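PDB 7LPO: cytoplasmic protein from Cryptococcus neoformans var. grubii serotype A, which probably hydrolyses the beta-glucosidic bond of steryl glucosides, acting as a sterylglucosidase of glycoside hydrolase family 5. Local coordinates for residues His56-Phe61 with His180-Ser185; Thr172-Ala177 with Val336-Ser341; Met197-Asn202 with Asn584-Asp589; Ala176-Cys181 with Tyr203-Asn208. All blocks are in the same frame, centred on the assembly; numbering follows the deposited sequence.

Interaction 1: His56-Phe61 with His180-Ser185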
# COMPACT_ATOMS: atom_id res chain seq x y z
N HIS A 56 -15.15 10.15 8.23
CA HIS A 56 -15.51 11.28 9.08
C HIS A 56 -16.92 11.22 9.63
O HIS A 56 -17.27 12.04 10.48
CB HIS A 56 -15.34 12.61 8.32
CG HIS A 56 -16.16 12.72 7.07
ND1 HIS A 56 -15.80 12.11 5.89
CD2 HIS A 56 -17.30 13.40 6.81
CE1 HIS A 56 -16.69 12.41 4.96
NE2 HIS A 56 -17.62 13.18 5.49
N ILE A 57 -17.75 10.27 9.19
CA ILE A 57 -19.16 10.24 9.58
C ILE A 57 -19.37 9.18 10.65
O ILE A 57 -19.16 7.99 10.43
CB ILE A 57 -20.07 10.00 8.37
CG1 ILE A 57 -20.29 11.35 7.67
CG2 ILE A 57 -21.38 9.42 8.82
CD1 ILE A 57 -20.88 11.24 6.30
N ARG A 58 -19.83 9.63 11.82
CA ARG A 58 -20.04 8.70 12.93
C ARG A 58 -21.39 8.00 12.84
O ARG A 58 -21.53 6.85 13.28
CB ARG A 58 -19.93 9.44 14.26
CG ARG A 58 -20.11 8.49 15.42
CD ARG A 58 -19.55 9.00 16.75
NE ARG A 58 -19.50 7.86 17.68
CZ ARG A 58 -20.41 7.61 18.61
NH1 ARG A 58 -21.43 8.44 18.79
NH2 ARG A 58 -20.29 6.54 19.38
N GLU A 59 -22.40 8.67 12.29
CA GLU A 59 -23.73 8.06 12.22
C GLU A 59 -23.70 6.79 11.38
O GLU A 59 -23.21 6.79 10.25
CB GLU A 59 -24.73 9.06 11.64
CG GLU A 59 -26.15 8.53 11.59
CD GLU A 59 -27.14 9.59 11.18
OE1 GLU A 59 -27.25 10.61 11.90
OE2 GLU A 59 -27.82 9.41 10.15
N GLY A 60 -24.24 5.70 11.95
CA GLY A 60 -24.29 4.42 11.28
C GLY A 60 -23.00 3.62 11.31
O GLY A 60 -23.02 2.44 10.93
N PHE A 61 -21.90 4.22 11.77
CA PHE A 61 -20.59 3.58 11.74
C PHE A 61 -20.58 2.29 12.55
O PHE A 61 -20.23 1.22 12.03
CB PHE A 61 -19.54 4.58 12.26
CG PHE A 61 -18.14 4.03 12.36
CD1 PHE A 61 -17.38 3.82 11.23
CD2 PHE A 61 -17.58 3.75 13.60
CE1 PHE A 61 -16.08 3.34 11.33
CE2 PHE A 61 -16.30 3.27 13.71
CZ PHE A 61 -15.54 3.06 12.58
N HIS A 180 -11.20 8.77 13.32
CA HIS A 180 -11.53 10.05 12.69
C HIS A 180 -12.91 10.53 13.10
O HIS A 180 -13.11 11.72 13.41
CB HIS A 180 -11.43 9.90 11.18
CG HIS A 180 -11.51 11.19 10.45
ND1 HIS A 180 -11.61 11.27 9.07
CD2 HIS A 180 -11.49 12.47 10.89
CE1 HIS A 180 -11.65 12.54 8.71
NE2 HIS A 180 -11.57 13.29 9.79
N CYS A 181 -13.89 9.64 13.11
CA CYS A 181 -15.26 10.06 13.39
C CYS A 181 -15.53 10.33 14.86
O CYS A 181 -16.60 10.86 15.18
CB CYS A 181 -16.24 9.00 12.87
SG CYS A 181 -16.31 7.49 13.85
N GLU A 182 -14.60 10.01 15.77
CA GLU A 182 -14.75 10.32 17.18
C GLU A 182 -13.63 11.24 17.67
O GLU A 182 -13.24 11.20 18.84
CB GLU A 182 -14.80 9.04 18.03
CG GLU A 182 -15.94 8.10 17.64
CD GLU A 182 -16.17 6.96 18.63
OE1 GLU A 182 -15.29 6.71 19.48
OE2 GLU A 182 -17.23 6.30 18.55
N TRP A 183 -13.08 12.05 16.77
CA TRP A 183 -12.04 13.00 17.14
C TRP A 183 -12.63 14.40 17.25
O TRP A 183 -13.36 14.81 16.34
CB TRP A 183 -10.91 13.01 16.10
CG TRP A 183 -9.90 14.06 16.43
CD1 TRP A 183 -9.98 15.39 16.15
CD2 TRP A 183 -8.67 13.86 17.12
NE1 TRP A 183 -8.87 16.04 16.64
CE2 TRP A 183 -8.04 15.12 17.23
CE3 TRP A 183 -8.03 12.74 17.67
CZ2 TRP A 183 -6.81 15.29 17.85
CZ3 TRP A 183 -6.81 12.91 18.28
CH2 TRP A 183 -6.21 14.17 18.37
N PRO A 184 -12.33 15.17 18.30
CA PRO A 184 -11.44 14.84 19.43
C PRO A 184 -12.15 14.04 20.52
O PRO A 184 -11.52 13.59 21.47
CB PRO A 184 -11.01 16.21 19.96
CG PRO A 184 -12.19 17.10 19.67
CD PRO A 184 -12.87 16.54 18.42
N SER A 185 -13.46 13.88 20.38
CA SER A 185 -14.22 13.09 21.34
C SER A 185 -15.45 12.53 20.64
O SER A 185 -15.97 13.13 19.70
CB SER A 185 -14.64 13.92 22.55
OG SER A 185 -15.71 14.78 22.21
O HOH W 1 -18.16 12.22 13.21
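Cys-181 presses into the bend of the chain around His-56, Arg-58 and Phe-61, and more of its surface is buried here than that of any other residue in the contact. Cys-181 CB lies 3.8 Å from Arg-58 CA and a similar distance from Ile-57 C, so the small residue can sit directly on backbone. SG falls between the backbone N and the carbonyl carbon (chi1 73°), a rotation that brings it over one face of the Phe-61 ring. Cys-181 SG stands 4.0 Å from Phe-61 CD2 and is displaced toward the rim, a sulfur-aromatic contact that suits a polarisable atom in a buried place.

His-56 supplies its CB rather than its ring. His-56 CB lies over one face of the His-180 imidazole, 3.7 Å from His-180 CE1, in a CH-pi contact. The His-56 ring leads away to stack on Trp-581, while His-180 ND1 is held by Ser-55. Between the two backbones a water donates to His-56 O and Cys-181 O, joining two carbonyls that could not bond directly.

Arg-58 runs extended past the Cys-181 carbonyl to Glu-182. Arg-58 NE gives Glu-182 OE2 a hydrogen bond of 2.9 Å (146°), reinforced weakly by NH2, in a salt bridge with guanidinium and carboxylate planes 59° apart. Trp-62 NE1 also donates to OE2, and Thr-172 binds OE1, so the carboxylate is gripped at both oxygens. The arrangement is a loop-to-loop junction of the (beta/alpha)8 barrel of family 5, joining the connections that follow strands 35-43 and 137-143.

Interaction 2: Thr172-Ala177 with Val336-Ser341; sequences TATAAA and VKLWLS
Val-336 opens the contact by laying CG1 3.9 Å from Ala-173 CB. Chi1 of 169° sets CG1 anti to the backbone N, on the side where it meets that methyl, while the Val-336 carbonyl oxygen is met by Thr-174 CG2 at 3.5 Å. The Lys-337 side chain starts out away from 172-177, as befits a charged residue at a partly exposed place, and Lys-337 contributes backbone instead: its carbonyl carbon lies near the same Thr-174 methyl, and its oxygen accepts from His-170 ND1. Leu-338 then fills the deeper end. Its N is 3.7 Å from Thr-174 CG2, and its CD1 reaches to 3.7 Å from Ala-176 CB, with CD2 scarcely farther off. Two leucine branches thus straddle one small methyl.

Threonine serves both needs. Its methyl faces the 336-341 backbone, while OG1 is bonded to His-170 O and receives a weak bond from Ala-176 N. No hydrogen bond crosses between the segments, so van der Waals contact, methyl on methyl and methyl on backbone, joins them. The arrangement is a type I beta turn, Thr-172 to Ala-175, packed on an irregular loop, within the long excursions that follow barrel strands 137-143 and 263-267.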
# COMPACT_ATOMS: atom_id res chain seq x y z
N THR A 172 -11.89 5.30 22.37
CA THR A 172 -11.61 6.73 22.41
C THR A 172 -11.34 7.21 23.83
O THR A 172 -10.39 7.97 24.07
CB THR A 172 -12.79 7.50 21.81
OG1 THR A 172 -12.93 7.15 20.42
CG2 THR A 172 -12.60 9.00 21.95
N ALA A 173 -12.17 6.78 24.80
CA ALA A 173 -11.99 7.24 26.17
C ALA A 173 -10.61 6.89 26.70
O ALA A 173 -9.98 7.69 27.40
CB ALA A 173 -13.08 6.63 27.06
N THR A 174 -10.11 5.69 26.38
CA THR A 174 -8.82 5.23 26.85
C THR A 174 -7.66 5.65 25.95
O THR A 174 -6.50 5.36 26.27
CB THR A 174 -8.81 3.70 26.98
OG1 THR A 174 -8.98 3.12 25.69
CG2 THR A 174 -9.91 3.21 27.94
N ALA A 175 -7.93 6.32 24.84
CA ALA A 175 -6.89 6.64 23.87
C ALA A 175 -6.23 5.38 23.31
O ALA A 175 -5.08 5.40 22.88
CB ALA A 175 -5.84 7.57 24.49
N ALA A 176 -6.96 4.27 23.32
CA ALA A 176 -6.44 3.03 22.76
C ALA A 176 -6.41 3.08 21.24
O ALA A 176 -5.64 2.33 20.62
CB ALA A 176 -7.28 1.85 23.24
N ALA A 177 -7.22 3.92 20.63
CA ALA A 177 -7.17 4.20 19.20
C ALA A 177 -7.81 5.56 18.98
O ALA A 177 -8.71 5.97 19.72
CB ALA A 177 -7.89 3.13 18.38
N VAL A 336 -13.15 4.36 32.76
CA VAL A 336 -13.55 3.53 31.64
C VAL A 336 -12.37 2.66 31.22
O VAL A 336 -11.23 3.13 31.13
CB VAL A 336 -14.05 4.39 30.47
CG1 VAL A 336 -14.21 3.57 29.22
CG2 VAL A 336 -15.38 5.07 30.85
N LYS A 337 -12.64 1.38 30.97
CA LYS A 337 -11.62 0.41 30.64
C LYS A 337 -11.78 -0.07 29.21
O LYS A 337 -12.90 -0.18 28.70
CB LYS A 337 -11.68 -0.79 31.59
CG LYS A 337 -11.37 -0.42 33.03
CD LYS A 337 -11.53 -1.60 33.96
CE LYS A 337 -11.30 -1.16 35.41
NZ LYS A 337 -11.69 -2.21 36.40
N LEU A 338 -10.64 -0.35 28.56
CA LEU A 338 -10.67 -0.83 27.19
C LEU A 338 -11.28 -2.22 27.09
O LEU A 338 -11.83 -2.60 26.06
CB LEU A 338 -9.26 -0.84 26.61
CG LEU A 338 -9.11 -1.49 25.23
CD1 LEU A 338 -9.83 -0.64 24.19
CD2 LEU A 338 -7.64 -1.68 24.85
N TRP A 339 -11.18 -3.00 28.16
CA TRP A 339 -11.42 -4.43 28.10
C TRP A 339 -12.88 -4.76 28.31
O TRP A 339 -13.51 -4.27 29.24
CB TRP A 339 -10.54 -5.12 29.14
CG TRP A 339 -9.14 -4.63 29.05
CD1 TRP A 339 -8.53 -3.76 29.89
CD2 TRP A 339 -8.18 -4.98 28.04
NE1 TRP A 339 -7.23 -3.55 29.48
CE2 TRP A 339 -7.00 -4.28 28.34
CE3 TRP A 339 -8.22 -5.80 26.92
CZ2 TRP A 339 -5.86 -4.38 27.55
CZ3 TRP A 339 -7.08 -5.91 26.13
CH2 TRP A 339 -5.92 -5.19 26.45
N LEU A 340 -13.41 -5.58 27.40
CA LEU A 340 -14.75 -6.14 27.53
C LEU A 340 -14.96 -6.77 28.90
O LEU A 340 -14.17 -7.63 29.32
CB LEU A 340 -14.94 -7.21 26.46
CG LEU A 340 -15.76 -6.98 25.19
CD1 LEU A 340 -16.03 -8.37 24.58
CD2 LEU A 340 -17.03 -6.24 25.44
N SER A 341 -16.03 -6.38 29.58
CA SER A 341 -16.48 -7.15 30.73
C SER A 341 -17.05 -8.50 30.28
O SER A 341 -17.41 -8.70 29.11
CB SER A 341 -17.55 -6.38 31.51
OG SER A 341 -18.81 -6.53 30.90

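Interaction 3: Met197-Asn202 with Asn584-Asp589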
# COMPACT_ATOMS: atom_id res chain seq x y z
N MET A 197 -2.26 12.95 9.12
CA MET A 197 -1.51 11.70 9.17
C MET A 197 -1.41 11.13 10.57
O MET A 197 -0.56 10.26 10.83
CB MET A 197 -0.10 11.89 8.59
CG MET A 197 -0.05 12.19 7.09
SD MET A 197 -1.22 11.25 6.08
CE MET A 197 -0.25 9.89 5.55
N ILE A 198 -2.24 11.59 11.51
CA ILE A 198 -2.16 11.03 12.85
C ILE A 198 -2.70 9.61 12.87
O ILE A 198 -2.40 8.85 13.80
CB ILE A 198 -2.90 11.92 13.86
CG1 ILE A 198 -2.44 11.59 15.28
CG2 ILE A 198 -4.38 11.77 13.74
CD1 ILE A 198 -2.91 12.59 16.33
N TRP A 199 -3.47 9.21 11.85
CA TRP A 199 -4.05 7.87 11.85
C TRP A 199 -2.97 6.81 12.00
O TRP A 199 -3.23 5.73 12.57
CB TRP A 199 -4.86 7.64 10.57
CG TRP A 199 -4.02 7.56 9.33
CD1 TRP A 199 -3.77 8.56 8.43
CD2 TRP A 199 -3.33 6.41 8.84
NE1 TRP A 199 -2.95 8.10 7.42
CE2 TRP A 199 -2.67 6.78 7.65
CE3 TRP A 199 -3.21 5.09 9.30
CZ2 TRP A 199 -1.89 5.90 6.93
CZ3 TRP A 199 -2.43 4.21 8.56
CH2 TRP A 199 -1.79 4.62 7.39
N GLY A 200 -1.76 7.10 11.52
CA GLY A 200 -0.70 6.12 11.52
C GLY A 200 -0.15 5.81 12.90
O GLY A 200 0.39 4.72 13.13
N THR A 201 -0.29 6.75 13.84
CA THR A 201 0.15 6.52 15.22
C THR A 201 -0.69 5.46 15.93
O THR A 201 -0.31 5.00 17.02
CB THR A 201 0.11 7.82 16.04
OG1 THR A 201 -1.24 8.25 16.26
CG2 THR A 201 0.89 8.92 15.33
N ASN A 202 -1.84 5.07 15.36
CA ASN A 202 -2.62 4.00 15.97
C ASN A 202 -1.81 2.72 16.09
O ASN A 202 -2.03 1.95 17.02
CB ASN A 202 -3.90 3.79 15.17
CG ASN A 202 -4.98 4.82 15.53
OD1 ASN A 202 -5.29 5.03 16.69
ND2 ASN A 202 -5.52 5.47 14.53
N ASN A 584 -11.75 10.59 1.39
CA ASN A 584 -12.78 10.15 2.33
C ASN A 584 -12.21 9.17 3.35
O ASN A 584 -12.91 8.25 3.78
CB ASN A 584 -13.98 9.54 1.62
CG ASN A 584 -14.66 10.51 0.69
OD1 ASN A 584 -15.18 11.53 1.13
ND2 ASN A 584 -14.63 10.22 -0.61
N TRP A 585 -10.95 9.36 3.74
CA TRP A 585 -10.28 8.45 4.66
C TRP A 585 -9.18 9.21 5.39
O TRP A 585 -8.10 9.44 4.83
CB TRP A 585 -9.73 7.25 3.90
CG TRP A 585 -9.23 6.15 4.78
CD1 TRP A 585 -9.96 5.17 5.36
CD2 TRP A 585 -7.87 5.92 5.17
NE1 TRP A 585 -9.15 4.34 6.10
CE2 TRP A 585 -7.86 4.78 6.00
CE3 TRP A 585 -6.66 6.58 4.91
CZ2 TRP A 585 -6.69 4.28 6.57
CZ3 TRP A 585 -5.49 6.08 5.47
CH2 TRP A 585 -5.52 4.94 6.29
N ASN A 586 -9.48 9.61 6.62
CA ASN A 586 -8.48 10.08 7.59
C ASN A 586 -7.75 11.33 7.12
O ASN A 586 -6.64 11.62 7.58
CB ASN A 586 -7.48 8.96 7.91
CG ASN A 586 -8.10 7.84 8.72
OD1 ASN A 586 -9.15 8.03 9.35
ND2 ASN A 586 -7.45 6.68 8.74
N GLY A 587 -8.37 12.11 6.25
CA GLY A 587 -7.76 13.34 5.80
C GLY A 587 -6.78 13.18 4.67
O GLY A 587 -6.19 14.17 4.24
N GLU A 588 -6.58 11.96 4.17
CA GLU A 588 -5.67 11.74 3.05
C GLU A 588 -6.33 12.15 1.74
O GLU A 588 -7.54 12.02 1.55
CB GLU A 588 -5.25 10.28 2.98
CG GLU A 588 -4.34 9.88 4.11
CD GLU A 588 -3.57 8.60 3.82
OE1 GLU A 588 -3.85 7.95 2.79
OE2 GLU A 588 -2.71 8.25 4.64
N ASP A 589 -5.50 12.64 0.82
CA ASP A 589 -6.00 13.07 -0.49
C ASP A 589 -4.88 12.80 -1.50
O ASP A 589 -4.11 13.68 -1.88
CB ASP A 589 -6.40 14.55 -0.48
CG ASP A 589 -7.05 15.00 -1.78
OD1 ASP A 589 -6.95 14.27 -2.79
OD2 ASP A 589 -7.65 16.09 -1.79
O HOH W 2 -4.46 13.45 7.02
O HOH W 3 -4.89 11.44 9.79
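Trp-199 meets a type I' beta turn, Trp-585 to Glu-588, in the loop that follows barrel strand 567-570. Asn-586 and Gly-587 occupy its two central positions with positive phi, which asparagine and glycine tolerate well.

Trp-199 CB begins the contact 3.3 Å from Asn-586 ND2, an amide nitrogen that donates to Gly-152 O. Chi1 of 69° places Trp-199 CG between the backbone N and the carbonyl carbon, 3.6 Å from Asn-586 ND2, and CD1 passes 3.8 Å from Asn-586 CB. CE2 comes to 3.6 Å from Trp-585 CZ3. Farther out, CE3, CZ3 and CH2 of the six-membered ring gather round Trp-585 CH2, which stands 3.5 Å above the Trp-199 plane and over its centre. The rings therefore meet edge-to-face, with planes at 62°, the edge coming from Trp-585, whose own NE1 is held by Gly-153 O.

Water supports the backbone side: one molecule accepts from Met-197 N and donates to Asn-586 O, and a second also donates to that oxygen.

Glu-588 suits the polar rim of the indole. Its extended chain also meets the bent side chain of Met-197, with Glu-588 OE2 3.1 Å from Met-197 CE, while OE1 binds a hydroxyl of a tris molecule, probably from the crystallisation liquor, in the adjoining pocket. At the indole edge, Trp-199 NE1 gives Glu-588 OE2 a weak hydrogen bond of 2.8 Å, bent to 130°.

Interaction 4: Ala176-Cys181 with Tyr203-Asn208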
# COMPACT_ATOMS: atom_id res chain seq x y z
N ALA A 176 -6.96 4.27 23.32
CA ALA A 176 -6.44 3.03 22.76
C ALA A 176 -6.41 3.08 21.24
O ALA A 176 -5.64 2.33 20.62
CB ALA A 176 -7.28 1.85 23.24
N ALA A 177 -7.22 3.92 20.63
CA ALA A 177 -7.17 4.20 19.20
C ALA A 177 -7.81 5.56 18.98
O ALA A 177 -8.71 5.97 19.72
CB ALA A 177 -7.89 3.13 18.38
N TYR A 178 -7.34 6.27 17.94
CA TYR A 178 -7.94 7.53 17.52
C TYR A 178 -8.73 7.26 16.25
O TYR A 178 -8.15 6.90 15.21
CB TYR A 178 -6.88 8.61 17.28
CG TYR A 178 -6.20 9.09 18.53
CD1 TYR A 178 -6.93 9.34 19.69
CD2 TYR A 178 -4.82 9.28 18.55
CE1 TYR A 178 -6.30 9.77 20.84
CE2 TYR A 178 -4.18 9.72 19.70
CZ TYR A 178 -4.93 9.96 20.84
OH TYR A 178 -4.31 10.40 21.98
N LEU A 179 -10.04 7.42 16.33
CA LEU A 179 -10.93 7.26 15.19
C LEU A 179 -11.28 8.63 14.64
O LEU A 179 -11.63 9.54 15.40
CB LEU A 179 -12.21 6.54 15.60
CG LEU A 179 -12.16 5.02 15.74
CD1 LEU A 179 -10.93 4.56 16.48
CD2 LEU A 179 -13.44 4.55 16.45
N HIS A 180 -11.20 8.77 13.32
CA HIS A 180 -11.53 10.05 12.69
C HIS A 180 -12.91 10.53 13.10
O HIS A 180 -13.11 11.72 13.41
CB HIS A 180 -11.43 9.90 11.18
CG HIS A 180 -11.51 11.19 10.45
ND1 HIS A 180 -11.61 11.27 9.07
CD2 HIS A 180 -11.49 12.47 10.89
CE1 HIS A 180 -11.65 12.54 8.71
NE2 HIS A 180 -11.57 13.29 9.79
N CYS A 181 -13.89 9.64 13.11
CA CYS A 181 -15.26 10.06 13.39
C CYS A 181 -15.53 10.33 14.86
O CYS A 181 -16.60 10.86 15.18
CB CYS A 181 -16.24 9.00 12.87
SG CYS A 181 -16.31 7.49 13.85
N TYR A 203 -0.82 2.52 15.22
CA TYR A 203 0.03 1.33 15.34
C TYR A 203 0.76 1.27 16.68
O TYR A 203 1.13 0.18 17.13
CB TYR A 203 1.08 1.27 14.22
CG TYR A 203 0.54 0.83 12.87
CD1 TYR A 203 0.00 -0.45 12.69
CD2 TYR A 203 0.59 1.68 11.78
CE1 TYR A 203 -0.49 -0.86 11.46
CE2 TYR A 203 0.11 1.28 10.55
CZ TYR A 203 -0.44 0.02 10.39
OH TYR A 203 -0.92 -0.35 9.15
N THR A 204 0.96 2.41 17.33
CA THR A 204 1.67 2.48 18.60
C THR A 204 0.75 2.97 19.72
O THR A 204 1.22 3.55 20.70
CB THR A 204 2.91 3.36 18.49
OG1 THR A 204 2.57 4.68 18.03
CG2 THR A 204 3.93 2.76 17.51
N HIS A 205 -0.55 2.74 19.59
CA HIS A 205 -1.47 2.86 20.70
C HIS A 205 -1.98 1.47 21.08
O HIS A 205 -1.77 0.49 20.36
CB HIS A 205 -2.63 3.79 20.36
CG HIS A 205 -2.28 5.24 20.42
ND1 HIS A 205 -1.36 5.82 19.57
CD2 HIS A 205 -2.72 6.24 21.22
CE1 HIS A 205 -1.27 7.11 19.83
NE2 HIS A 205 -2.08 7.39 20.83
N LEU A 206 -2.70 1.41 22.20
CA LEU A 206 -2.88 0.15 22.92
C LEU A 206 -3.65 -0.89 22.11
O LEU A 206 -3.35 -2.09 22.18
CB LEU A 206 -3.58 0.43 24.25
CG LEU A 206 -3.98 -0.80 25.08
CD1 LEU A 206 -2.75 -1.63 25.36
CD2 LEU A 206 -4.67 -0.41 26.39
N ALA A 207 -4.67 -0.48 21.36
CA ALA A 207 -5.48 -1.48 20.67
C ALA A 207 -4.65 -2.21 19.62
O ALA A 207 -4.61 -3.45 19.60
CB ALA A 207 -6.71 -0.82 20.03
N ASN A 208 -4.01 -1.46 18.72
CA ASN A 208 -3.15 -2.09 17.73
C ASN A 208 -1.98 -2.82 18.39
O ASN A 208 -1.54 -3.87 17.90
CB ASN A 208 -2.60 -1.04 16.75
CG ASN A 208 -3.47 -0.86 15.53
OD1 ASN A 208 -3.17 -1.37 14.46
ND2 ASN A 208 -4.57 -0.11 15.69
O HOH W 4 -4.58 1.40 18.25
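Ala-176 and Ala-207 form the tight part of this contact, where small residues let a loop lie directly on the start of helix 206-221. Ala-207 N donates to Ala-176 O over 3.1 Å, nearly straight at 163°. The same oxygen is flanked by carbon: His-205 CB and Ala-207 CB each come to 3.4 Å from Ala-176 O. Beside it, Ala-176 CB lies 4.1 Å from Leu-206 CB, and Ala-177 CB lies 4.4 Å from Ala-207 CB. The single methyls of Ala-176, Ala-177 and Ala-207 let loop and helix start come close.

The looser side is bridged by water rather than by direct contact, although the touching residues are buried. A single water donates to Ala-176 O and accepts from both N and ND2 of Asn-208, so it extends the reach of that carbonyl to the next residue of the helix. Asn-208 ND2 has a second partner in Val-146 O.

To one side of the alanines, the rings of Tyr-178 and His-205 meet obliquely, with Tyr-178 CE2 3.3 Å from His-205 NE2. The histidine is held from its other ring nitrogen, ND1, by Thr-201 O. His-205 occupies the N-cap position, and two N-H groups of the first turn, on Ala-207 and Asn-208, are served by Ala-176 O, one directly and one through water. The arrangement is a helix N-terminus bound by a carbonyl from an earlier turn of the connection that leads into it, between barrel strands 137-143 and 263-267.

How the interactions relate
Interactions 3 and 4 are buried, whereas interactions 1 and 2 are only partly so and lie farther from the centre of the chain. All four draw on the long connection between helix 159-163 and helix 206-221: interaction 4 folds it back on itself, and the others tie it to three separate loops. Chemistry follows place. Interaction 1 carries a salt bridge, interaction 2 is apolar, interaction 3 is aromatic and adjoins the tris pocket, and interaction 4 satisfies helix N-H groups. They also touch one another: Leu-338 of interaction 2 packs on Leu-206 of interaction 4, and Asn-202 OD1 of interaction 3 accepts from Tyr-178 N of interaction 4.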